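Local coordinates for glycosylation Associate Protein 3 (Streptococcus agalactiae serotype V, PDB 6OYC), which probably takes part, within a Gap1-Gap2-Gap3 complex of the accessory Sec system, in the glycosylation and secretion of surface adhesins, with a likely sugar-binding role, at residues Leu74-Asp79 and Phe131-Leu136; Ser83-Ile88 and Ile124-Ser129; Asp162-Leu167 and Ile222-Ile227. All blocks are in the same frame, centred on the assembly; numbering follows the deposited sequence.

Contact 1 (Leu74-Asp79 and Phe131-Leu136)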
loop_
_atom_site.group_PDB
_atom_site.type_symbol
_atom_site.label_atom_id
_atom_site.label_comp_id
_atom_site.label_asym_id
_atom_site.label_seq_id
_atom_site.Cartn_x
_atom_site.Cartn_y
_atom_site.Cartn_z
ATOM N N LEU C 74 9.098 4.830 10.177
ATOM C CA LEU C 74 8.191 3.977 10.931
ATOM C C LEU C 74 6.795 4.581 10.887
ATOM O O LEU C 74 6.606 5.746 11.240
ATOM C CB LEU C 74 8.663 3.821 12.374
ATOM C CG LEU C 74 7.690 3.177 13.367
ATOM C CD1 LEU C 74 7.552 1.671 13.157
ATOM C CD2 LEU C 74 8.155 3.466 14.775
ATOM N N ASN C 75 5.832 3.799 10.438
ATOM C CA ASN C 75 4.426 4.172 10.498
ATOM C C ASN C 75 3.763 3.254 11.517
ATOM O O ASN C 75 3.506 2.083 11.223
ATOM C CB ASN C 75 3.765 4.064 9.125
ATOM C CG ASN C 75 2.456 4.818 9.059
ATOM O OD1 ASN C 75 1.672 4.795 10.014
ATOM N ND2 ASN C 75 2.216 5.509 7.943
ATOM N N ALA C 76 3.494 3.796 12.710
ATOM C CA ALA C 76 2.866 3.085 13.816
ATOM C C ALA C 76 2.073 4.080 14.662
ATOM O O ALA C 76 2.244 5.294 14.547
ATOM C CB ALA C 76 3.902 2.356 14.686
ATOM N N GLU C 77 1.203 3.553 15.527
ATOM C CA GLU C 77 0.384 4.357 16.428
ATOM C C GLU C 77 0.623 3.880 17.847
ATOM O O GLU C 77 0.389 2.704 18.142
ATOM C CB GLU C 77 -1.110 4.234 16.088
ATOM C CG GLU C 77 -1.569 4.996 14.863
ATOM C CD GLU C 77 -2.900 4.503 14.328
ATOM O OE1 GLU C 77 -2.969 4.172 13.127
ATOM O OE2 GLU C 77 -3.883 4.447 15.097
ATOM N N LEU C 78 1.033 4.785 18.736
ATOM C CA LEU C 78 1.329 4.386 20.112
ATOM C C LEU C 78 1.281 5.591 21.045
ATOM O O LEU C 78 1.248 6.743 20.606
ATOM C CB LEU C 78 2.693 3.699 20.213
ATOM C CG LEU C 78 3.977 4.423 19.793
ATOM C CD1 LEU C 78 5.177 3.609 20.252
ATOM C CD2 LEU C 78 4.054 4.653 18.293
ATOM N N ASP C 79 1.312 5.301 22.355
ATOM C CA ASP C 79 1.352 6.347 23.387
ATOM C C ASP C 79 2.764 6.884 23.609
ATOM O O ASP C 79 3.094 8.011 23.218
ATOM C CB ASP C 79 0.786 5.801 24.705
ATOM C CG ASP C 79 -0.712 5.980 24.821
ATOM O OD1 ASP C 79 -1.325 6.499 23.856
ATOM O OD2 ASP C 79 -1.275 5.612 25.877
ATOM N N PHE C 131 0.339 -0.955 21.046
ATOM C CA PHE C 131 0.593 -0.191 19.836
ATOM C C PHE C 131 -0.034 -0.903 18.642
ATOM O O PHE C 131 -0.322 -2.106 18.692
ATOM C CB PHE C 131 2.097 0.030 19.622
ATOM C CG PHE C 131 2.879 -1.241 19.361
ATOM C CD1 PHE C 131 2.957 -1.774 18.083
ATOM C CD2 PHE C 131 3.547 -1.878 20.384
ATOM C CE1 PHE C 131 3.677 -2.928 17.843
ATOM C CE2 PHE C 131 4.277 -3.038 20.146
ATOM C CZ PHE C 131 4.338 -3.562 18.882
ATOM N N THR C 132 -0.223 -0.139 17.557
ATOM C CA THR C 132 -0.617 -0.659 16.252
ATOM C C THR C 132 0.494 -0.350 15.263
ATOM O O THR C 132 0.784 0.819 14.998
ATOM C CB THR C 132 -1.936 -0.050 15.757
ATOM O OG1 THR C 132 -3.002 -0.432 16.632
ATOM C CG2 THR C 132 -2.257 -0.548 14.342
ATOM N N PHE C 133 1.107 -1.393 14.716
ATOM C CA PHE C 133 2.150 -1.248 13.711
ATOM C C PHE C 133 1.535 -1.358 12.322
ATOM O O PHE C 133 0.752 -2.277 12.055
ATOM C CB PHE C 133 3.235 -2.309 13.889
ATOM C CG PHE C 133 4.248 -2.331 12.778
ATOM C CD1 PHE C 133 5.325 -1.450 12.787
ATOM C CD2 PHE C 133 4.116 -3.218 11.714
ATOM C CE1 PHE C 133 6.257 -1.465 11.757
ATOM C CE2 PHE C 133 5.037 -3.240 10.693
ATOM C CZ PHE C 133 6.113 -2.368 10.710
ATOM N N HIS C 134 1.895 -0.428 11.443
ATOM C CA HIS C 134 1.410 -0.439 10.064
ATOM C C HIS C 134 2.480 -0.924 9.098
ATOM O O HIS C 134 2.271 -1.913 8.393
ATOM C CB HIS C 134 0.912 0.955 9.654
ATOM C CG HIS C 134 -0.208 1.450 10.506
ATOM N ND1 HIS C 134 -1.423 0.801 10.576
ATOM C CD2 HIS C 134 -0.290 2.499 11.357
ATOM C CE1 HIS C 134 -2.212 1.440 11.421
ATOM N NE2 HIS C 134 -1.548 2.471 11.912
ATOM N N TYR C 135 3.622 -0.242 9.047
ATOM C CA TYR C 135 4.655 -0.613 8.090
ATOM C C TYR C 135 5.912 0.201 8.353
ATOM O O TYR C 135 5.913 1.180 9.106
ATOM C CB TYR C 135 4.196 -0.415 6.640
ATOM C CG TYR C 135 3.774 0.993 6.282
ATOM C CD1 TYR C 135 4.715 2.000 6.077
ATOM C CD2 TYR C 135 2.423 1.311 6.114
ATOM C CE1 TYR C 135 4.325 3.293 5.725
ATOM C CE2 TYR C 135 2.023 2.602 5.761
ATOM C CZ TYR C 135 2.973 3.588 5.571
ATOM O OH TYR C 135 2.568 4.867 5.228
ATOM N N LEU C 136 6.984 -0.224 7.709
ATOM C CA LEU C 136 8.170 0.590 7.554
ATOM C C LEU C 136 8.292 0.955 6.084
ATOM O O LEU C 136 7.833 0.208 5.209
ATOM C CB LEU C 136 9.424 -0.140 8.022
ATOM C CG LEU C 136 9.482 -0.692 9.452
ATOM C CD1 LEU C 136 10.804 -1.382 9.650
ATOM C CD2 LEU C 136 9.338 0.393 10.496
#
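Leu-74 pairs with Leu-136 at one end of this antiparallel ladder, and the branched end of leucine lets one methyl, CD1, meet both Leu-136 CD2 at 3.5 Å and the edge of the Phe-133 ring at CE1. At Asn-75 the side chains change face. Its CB lies over one face of the Tyr-135 ring, 3.7 Å from the centroid, a CH-pi contact; Leu-198 O accepts from Tyr-135 OH and, weakly, from Asn-75 ND2. Asn-75 O accepts from both His-134 N (3.0 Å) and Tyr-135 N (3.2 Å), which makes a classic beta bulge and turns His-134 toward strand 69-78. Ala-76, small enough for a close pair, brings CB to 4.1 Å from Phe-133 CA. Glu-77 is bonded both ways to the Thr-132 backbone. Its extended side chain carries OE1 to 2.5 Å from His-134 NE2, a bond near the imidazole plane but 41° out of the carboxylate plane. Ser-29 OG holds the other ring nitrogen, ND1, fixing the ring's rotation. Leu-78 sets CB against Phe-131 CB at 3.8 Å. Leu-74, Ala-76 and Leu-78 face strands 84-91 and 118-125 of the second sheet, whereas Asn-75, Glu-77 and His-134 lie against the loop at Asn-199.

Contact 2 (Ser83-Ile88 and Ile124-Ser129)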
loop_
_atom_site.group_PDB
_atom_site.type_symbol
_atom_site.label_atom_id
_atom_site.label_comp_id
_atom_site.label_asym_id
_atom_site.label_seq_id
_atom_site.Cartn_x
_atom_site.Cartn_y
_atom_site.Cartn_z
ATOM N N SER C 83 9.194 4.041 23.168
ATOM C CA SER C 83 9.185 2.646 23.594
ATOM C C SER C 83 8.971 1.641 22.461
ATOM O O SER C 83 8.970 0.435 22.731
ATOM C CB SER C 83 8.116 2.431 24.673
ATOM O OG SER C 83 6.813 2.497 24.111
ATOM N N LEU C 84 8.789 2.087 21.215
ATOM C CA LEU C 84 8.811 1.189 20.059
ATOM C C LEU C 84 9.822 1.713 19.053
ATOM O O LEU C 84 9.560 2.710 18.376
ATOM C CB LEU C 84 7.436 1.053 19.398
ATOM C CG LEU C 84 7.402 0.014 18.261
ATOM C CD1 LEU C 84 7.500 -1.424 18.806
ATOM C CD2 LEU C 84 6.185 0.163 17.349
ATOM N N PHE C 85 10.958 1.031 18.917
ATOM C CA PHE C 85 11.998 1.519 18.025
ATOM C C PHE C 85 12.433 0.435 17.038
ATOM O O PHE C 85 11.980 -0.715 17.080
ATOM C CB PHE C 85 13.193 2.090 18.814
ATOM C CG PHE C 85 13.958 1.079 19.614
ATOM C CD1 PHE C 85 13.595 0.797 20.928
ATOM C CD2 PHE C 85 15.064 0.440 19.074
ATOM C CE1 PHE C 85 14.305 -0.140 21.681
ATOM C CE2 PHE C 85 15.785 -0.488 19.820
ATOM C CZ PHE C 85 15.405 -0.778 21.129
ATOM N N VAL C 86 13.302 0.843 16.113
ATOM C CA VAL C 86 13.687 0.034 14.971
ATOM C C VAL C 86 15.209 0.013 14.884
ATOM O O VAL C 86 15.859 1.062 14.915
ATOM C CB VAL C 86 13.062 0.563 13.661
ATOM C CG1 VAL C 86 13.510 -0.264 12.479
ATOM C CG2 VAL C 86 11.545 0.536 13.745
ATOM N N ARG C 87 15.768 -1.180 14.774
ATOM C CA ARG C 87 17.197 -1.396 14.645
ATOM C C ARG C 87 17.486 -1.999 13.273
ATOM O O ARG C 87 16.995 -3.094 12.945
ATOM C CB ARG C 87 17.687 -2.315 15.759
ATOM C CG ARG C 87 19.173 -2.604 15.744
ATOM C CD ARG C 87 19.589 -3.264 17.084
ATOM N NE ARG C 87 20.860 -3.987 16.971
ATOM C CZ ARG C 87 21.858 -3.908 17.853
ATOM N NH1 ARG C 87 21.747 -3.135 18.930
ATOM N NH2 ARG C 87 22.966 -4.617 17.660
ATOM N N ILE C 88 18.273 -1.286 12.473
ATOM C CA ILE C 88 18.836 -1.838 11.253
ATOM C C ILE C 88 20.270 -2.243 11.547
ATOM O O ILE C 88 21.055 -1.445 12.078
ATOM C CB ILE C 88 18.747 -0.838 10.086
ATOM C CG1 ILE C 88 19.375 -1.412 8.822
ATOM C CG2 ILE C 88 19.384 0.496 10.425
ATOM C CD1 ILE C 88 18.932 -0.661 7.563
ATOM N N ILE C 124 11.631 -3.453 17.811
ATOM C CA ILE C 124 12.004 -3.759 19.188
ATOM C C ILE C 124 11.064 -3.036 20.147
ATOM O O ILE C 124 10.889 -1.815 20.058
ATOM C CB ILE C 124 13.471 -3.406 19.466
ATOM C CG1 ILE C 124 14.367 -4.166 18.490
ATOM C CG2 ILE C 124 13.826 -3.763 20.891
ATOM C CD1 ILE C 124 15.830 -3.938 18.692
ATOM N N ASN C 125 10.458 -3.805 21.055
ATOM C CA ASN C 125 9.571 -3.280 22.087
ATOM C C ASN C 125 10.395 -2.922 23.317
ATOM O O ASN C 125 11.122 -3.772 23.848
ATOM C CB ASN C 125 8.496 -4.310 22.452
ATOM C CG ASN C 125 7.466 -3.764 23.440
ATOM O OD1 ASN C 125 7.126 -2.584 23.405
ATOM N ND2 ASN C 125 6.967 -4.625 24.319
ATOM N N ALA C 126 10.274 -1.672 23.767
ATOM C CA ALA C 126 10.982 -1.205 24.954
ATOM C C ALA C 126 10.009 -0.823 26.071
ATOM O O ALA C 126 9.929 0.348 26.458
ATOM C CB ALA C 126 11.879 -0.017 24.593
ATOM N N GLY C 127 9.263 -1.803 26.585
ATOM C CA GLY C 127 8.315 -1.581 27.661
ATOM C C GLY C 127 6.930 -1.102 27.263
ATOM O O GLY C 127 6.156 -0.723 28.148
ATOM N N CYS C 128 6.582 -1.121 25.974
ATOM C CA CYS C 128 5.290 -0.610 25.533
ATOM C C CYS C 128 4.175 -1.634 25.735
ATOM O O CYS C 128 4.340 -2.825 25.459
ATOM C CB CYS C 128 5.345 -0.198 24.062
ATOM S SG CYS C 128 3.769 0.411 23.428
ATOM N N SER C 129 3.022 -1.153 26.195
ATOM C CA SER C 129 1.892 -2.019 26.508
ATOM C C SER C 129 0.919 -2.188 25.350
ATOM O O SER C 129 0.267 -3.236 25.249
ATOM C CB SER C 129 1.134 -1.465 27.718
ATOM O OG SER C 129 1.859 -1.723 28.907
#
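Phe-85 and Ile-124 form a hydrogen-bonded antiparallel pair whose two backbone bonds, Phe-85 N to Ile-124 O at 3.1 Å and Ile-124 N to Phe-85 O at 2.9 Å, satisfy all four atoms. A third bond, from Ala-126 N to Ser-83 O at 2.7 Å, carries the pairing past the end of strand 118-125. There the chain turns, and the Asn-125 side chain does a backbone's work: OD1 accepts from Cys-128 N at 3.0 Å in an Asx motif, and ND2 bonds weakly to Cys-128 O. Gly-127 suits the turn because its positive phi (85°) would press a CB against the preceding carbonyl. Ser-83 OG, 3.1 Å from Cys-128 CB, has its hydrogen-bond partner in Leu-80 O. Chi1 of Phe-85 (66°) sets CG between N and C; the ring then presents one face to Ile-124 CB, 3.9 Å from the centroid, and its edge to Ala-126 CB. Arg-87 lends CB to Ile-124 CD1 and sends its guanidinium to Glu-89, with Phe-100 as cation-pi partner. Strand 84-91 runs between 118-125 and 97-103, and Leu-84 turns to Ala-76 and Leu-78 of the other antiparallel sheet, the two packing as a beta-sandwich, consistent with the family's galactose-binding-domain-like clan.

Contact 3 (Asp162-Leu167 and Ile222-Ile227)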
loop_
_atom_site.group_PDB
_atom_site.type_symbol
_atom_site.label_atom_id
_atom_site.label_comp_id
_atom_site.label_asym_id
_atom_site.label_seq_id
_atom_site.Cartn_x
_atom_site.Cartn_y
_atom_site.Cartn_z
ATOM N N ASP C 162 -18.570 18.859 -19.600
ATOM C CA ASP C 162 -19.323 17.688 -20.039
ATOM C C ASP C 162 -18.775 16.382 -19.476
ATOM O O ASP C 162 -19.551 15.458 -19.201
ATOM C CB ASP C 162 -19.345 17.623 -21.571
ATOM C CG ASP C 162 -17.950 17.467 -22.177
ATOM O OD1 ASP C 162 -17.843 16.825 -23.248
ATOM O OD2 ASP C 162 -16.962 17.981 -21.595
ATOM N N VAL C 163 -17.462 16.275 -19.294
ATOM C CA VAL C 163 -16.830 15.051 -18.822
ATOM C C VAL C 163 -16.022 15.372 -17.572
ATOM O O VAL C 163 -15.328 16.396 -17.510
ATOM C CB VAL C 163 -15.933 14.420 -19.911
ATOM C CG1 VAL C 163 -15.431 13.055 -19.478
ATOM C CG2 VAL C 163 -16.684 14.315 -21.228
ATOM N N LEU C 164 -16.135 14.511 -16.569
ATOM C CA LEU C 164 -15.189 14.470 -15.465
ATOM C C LEU C 164 -14.433 13.147 -15.529
ATOM O O LEU C 164 -15.045 12.070 -15.480
ATOM C CB LEU C 164 -15.886 14.626 -14.117
ATOM C CG LEU C 164 -14.901 14.489 -12.966
ATOM C CD1 LEU C 164 -13.857 15.601 -13.013
ATOM C CD2 LEU C 164 -15.638 14.464 -11.638
ATOM N N ASN C 165 -13.116 13.232 -15.660
ATOM C CA ASN C 165 -12.250 12.058 -15.661
ATOM C C ASN C 165 -11.525 12.016 -14.322
ATOM O O ASN C 165 -10.666 12.855 -14.044
ATOM C CB ASN C 165 -11.289 12.093 -16.842
ATOM C CG ASN C 165 -12.011 11.982 -18.173
ATOM O OD1 ASN C 165 -12.863 11.106 -18.360
ATOM N ND2 ASN C 165 -11.684 12.881 -19.100
ATOM N N LEU C 166 -11.911 11.065 -13.484
ATOM C CA LEU C 166 -11.373 10.913 -12.139
ATOM C C LEU C 166 -10.307 9.825 -12.174
ATOM O O LEU C 166 -10.616 8.660 -12.435
ATOM C CB LEU C 166 -12.491 10.544 -11.170
ATOM C CG LEU C 166 -12.600 11.355 -9.890
ATOM C CD1 LEU C 166 -12.616 12.848 -10.220
ATOM C CD2 LEU C 166 -13.851 10.949 -9.141
ATOM N N LEU C 167 -9.059 10.197 -11.927
ATOM C CA LEU C 167 -7.960 9.236 -11.886
ATOM C C LEU C 167 -7.689 8.855 -10.434
ATOM O O LEU C 167 -7.204 9.675 -9.645
ATOM C CB LEU C 167 -6.694 9.787 -12.535
ATOM C CG LEU C 167 -5.583 8.738 -12.487
ATOM C CD1 LEU C 167 -6.017 7.518 -13.280
ATOM C CD2 LEU C 167 -4.274 9.278 -13.024
ATOM N N ILE C 222 -23.429 15.744 -16.292
ATOM C CA ILE C 222 -22.022 15.458 -16.548
ATOM C C ILE C 222 -21.800 13.953 -16.633
ATOM O O ILE C 222 -22.497 13.154 -15.991
ATOM C CB ILE C 222 -21.121 16.086 -15.469
ATOM C CG1 ILE C 222 -19.670 16.128 -15.951
ATOM C CG2 ILE C 222 -21.210 15.314 -14.156
ATOM C CD1 ILE C 222 -18.795 17.048 -15.151
ATOM N N LYS C 223 -20.840 13.563 -17.467
ATOM C CA LYS C 223 -20.346 12.194 -17.501
ATOM C C LYS C 223 -19.126 12.089 -16.595
ATOM O O LYS C 223 -18.192 12.894 -16.705
ATOM C CB LYS C 223 -19.984 11.769 -18.925
ATOM C CG LYS C 223 -19.465 10.329 -19.029
ATOM C CD LYS C 223 -20.397 9.350 -18.301
ATOM C CE LYS C 223 -19.903 7.908 -18.352
ATOM N NZ LYS C 223 -20.890 7.009 -17.670
ATOM N N ILE C 224 -19.149 11.119 -15.686
ATOM C CA ILE C 224 -18.015 10.826 -14.820
ATOM C C ILE C 224 -17.433 9.481 -15.232
ATOM O O ILE C 224 -18.141 8.466 -15.273
ATOM C CB ILE C 224 -18.413 10.826 -13.340
ATOM C CG1 ILE C 224 -18.990 12.189 -12.950
ATOM C CG2 ILE C 224 -17.197 10.480 -12.451
ATOM C CD1 ILE C 224 -19.329 12.302 -11.470
ATOM N N ASN C 225 -16.150 9.482 -15.560
ATOM C CA ASN C 225 -15.376 8.267 -15.745
ATOM C C ASN C 225 -14.395 8.138 -14.586
ATOM O O ASN C 225 -13.713 9.108 -14.229
ATOM C CB ASN C 225 -14.631 8.284 -17.076
ATOM C CG ASN C 225 -15.556 8.454 -18.253
ATOM O OD1 ASN C 225 -16.370 7.581 -18.547
ATOM N ND2 ASN C 225 -15.422 9.576 -18.953
ATOM N N VAL C 226 -14.348 6.960 -13.982
ATOM C CA VAL C 226 -13.405 6.670 -12.909
ATOM C C VAL C 226 -12.371 5.703 -13.474
ATOM O O VAL C 226 -12.705 4.566 -13.838
ATOM C CB VAL C 226 -14.114 6.108 -11.671
ATOM C CG1 VAL C 226 -13.109 5.786 -10.590
ATOM C CG2 VAL C 226 -15.140 7.125 -11.156
ATOM N N ILE C 227 -11.128 6.187 -13.600
ATOM C CA ILE C 227 -10.005 5.458 -14.186
ATOM C C ILE C 227 -9.055 5.008 -13.080
ATOM O O ILE C 227 -8.718 5.790 -12.179
ATOM C CB ILE C 227 -9.243 6.332 -15.198
ATOM C CG1 ILE C 227 -10.185 6.860 -16.280
ATOM C CG2 ILE C 227 -8.066 5.572 -15.803
ATOM C CD1 ILE C 227 -10.089 8.354 -16.455
#
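Asn-165 and Asn-225 stand side by side on one face of two parallel strands, pointing the same way, their amide planes only 18° apart. Asn-225 ND2 gives a hydrogen to Asn-165 OD1 at 3.0 Å, and Asn-165 ND2 donates to Lys-189 O, so the buried Asn-165 amide is used at both ends. In each residue chi1 puts CG beside the backbone N, and chi2 (-48° and -66°) turns the amides nearly coplanar. Asparagine suits such a position because it can both give and accept beside a neighbouring copy of itself. On this same face Leu-167 crosses Ile-227 at about a right angle, CD1 to CG2 3.8 Å, and Ile-227 CD1 reaches back to Asn-165 CB.

In the backbone itself the ladder is close and regular. Leu-164 and Leu-166 each donate and accept, and their bonds are short: Leu-164 N to Lys-223 O is 2.6 Å, and Leu-166 N to Asn-225 O is 2.8 Å.

Strand 163-168 lies second and 223-227 in the middle of a five-stranded parallel sheet of order 2-1-3-4-5, as in Rossmann-like alpha/beta folds. A beta-alpha-beta crossover leads from strand 191-193 through helix 206-218 to 223-227. That helix covers Leu-166 and Ile-224, which touch Leu-212. Leu-164 CB lies 4.1 Å from Ile-224 CG1 and 3.9 Å from Ile-222 CD1, the latter pair covered by Ile-157, with Phe-155 also on Leu-164.

Exposure rises at the N-terminal end, although the backbone bond from Lys-223 N to Asp-162 O stays straight. Exposed Asp-162 points its CB away from the partner segment and contributes chiefly that carbonyl. Lys-223, bent at chi2, is a long chain that reaches two acceptors, Arg-246 O and Thr-248 OG1, from the partly exposed margin where Val-163 also lies.

From the N terminus, strand 69-78 opens contact 1, and strand 84-91 follows directly to open contact 2. Strand 118-125 closes contact 2, and strand 130-140 then closes contact 1, so the second loop is nested inside the first. The two lie in different sheets of the accessory Sec family region, packed face to face: Leu-84 touches both Leu-78 and Phe-131, and Val-86 meets Leu-136. Contact 3 comes later, in series with both. It opens at strand 163-168 and closes at 223-227 in the parallel sheet on the opposite side of the chain's centre, its nearest atoms about 18 Å from contact 1 and about 31 Å from contact 2.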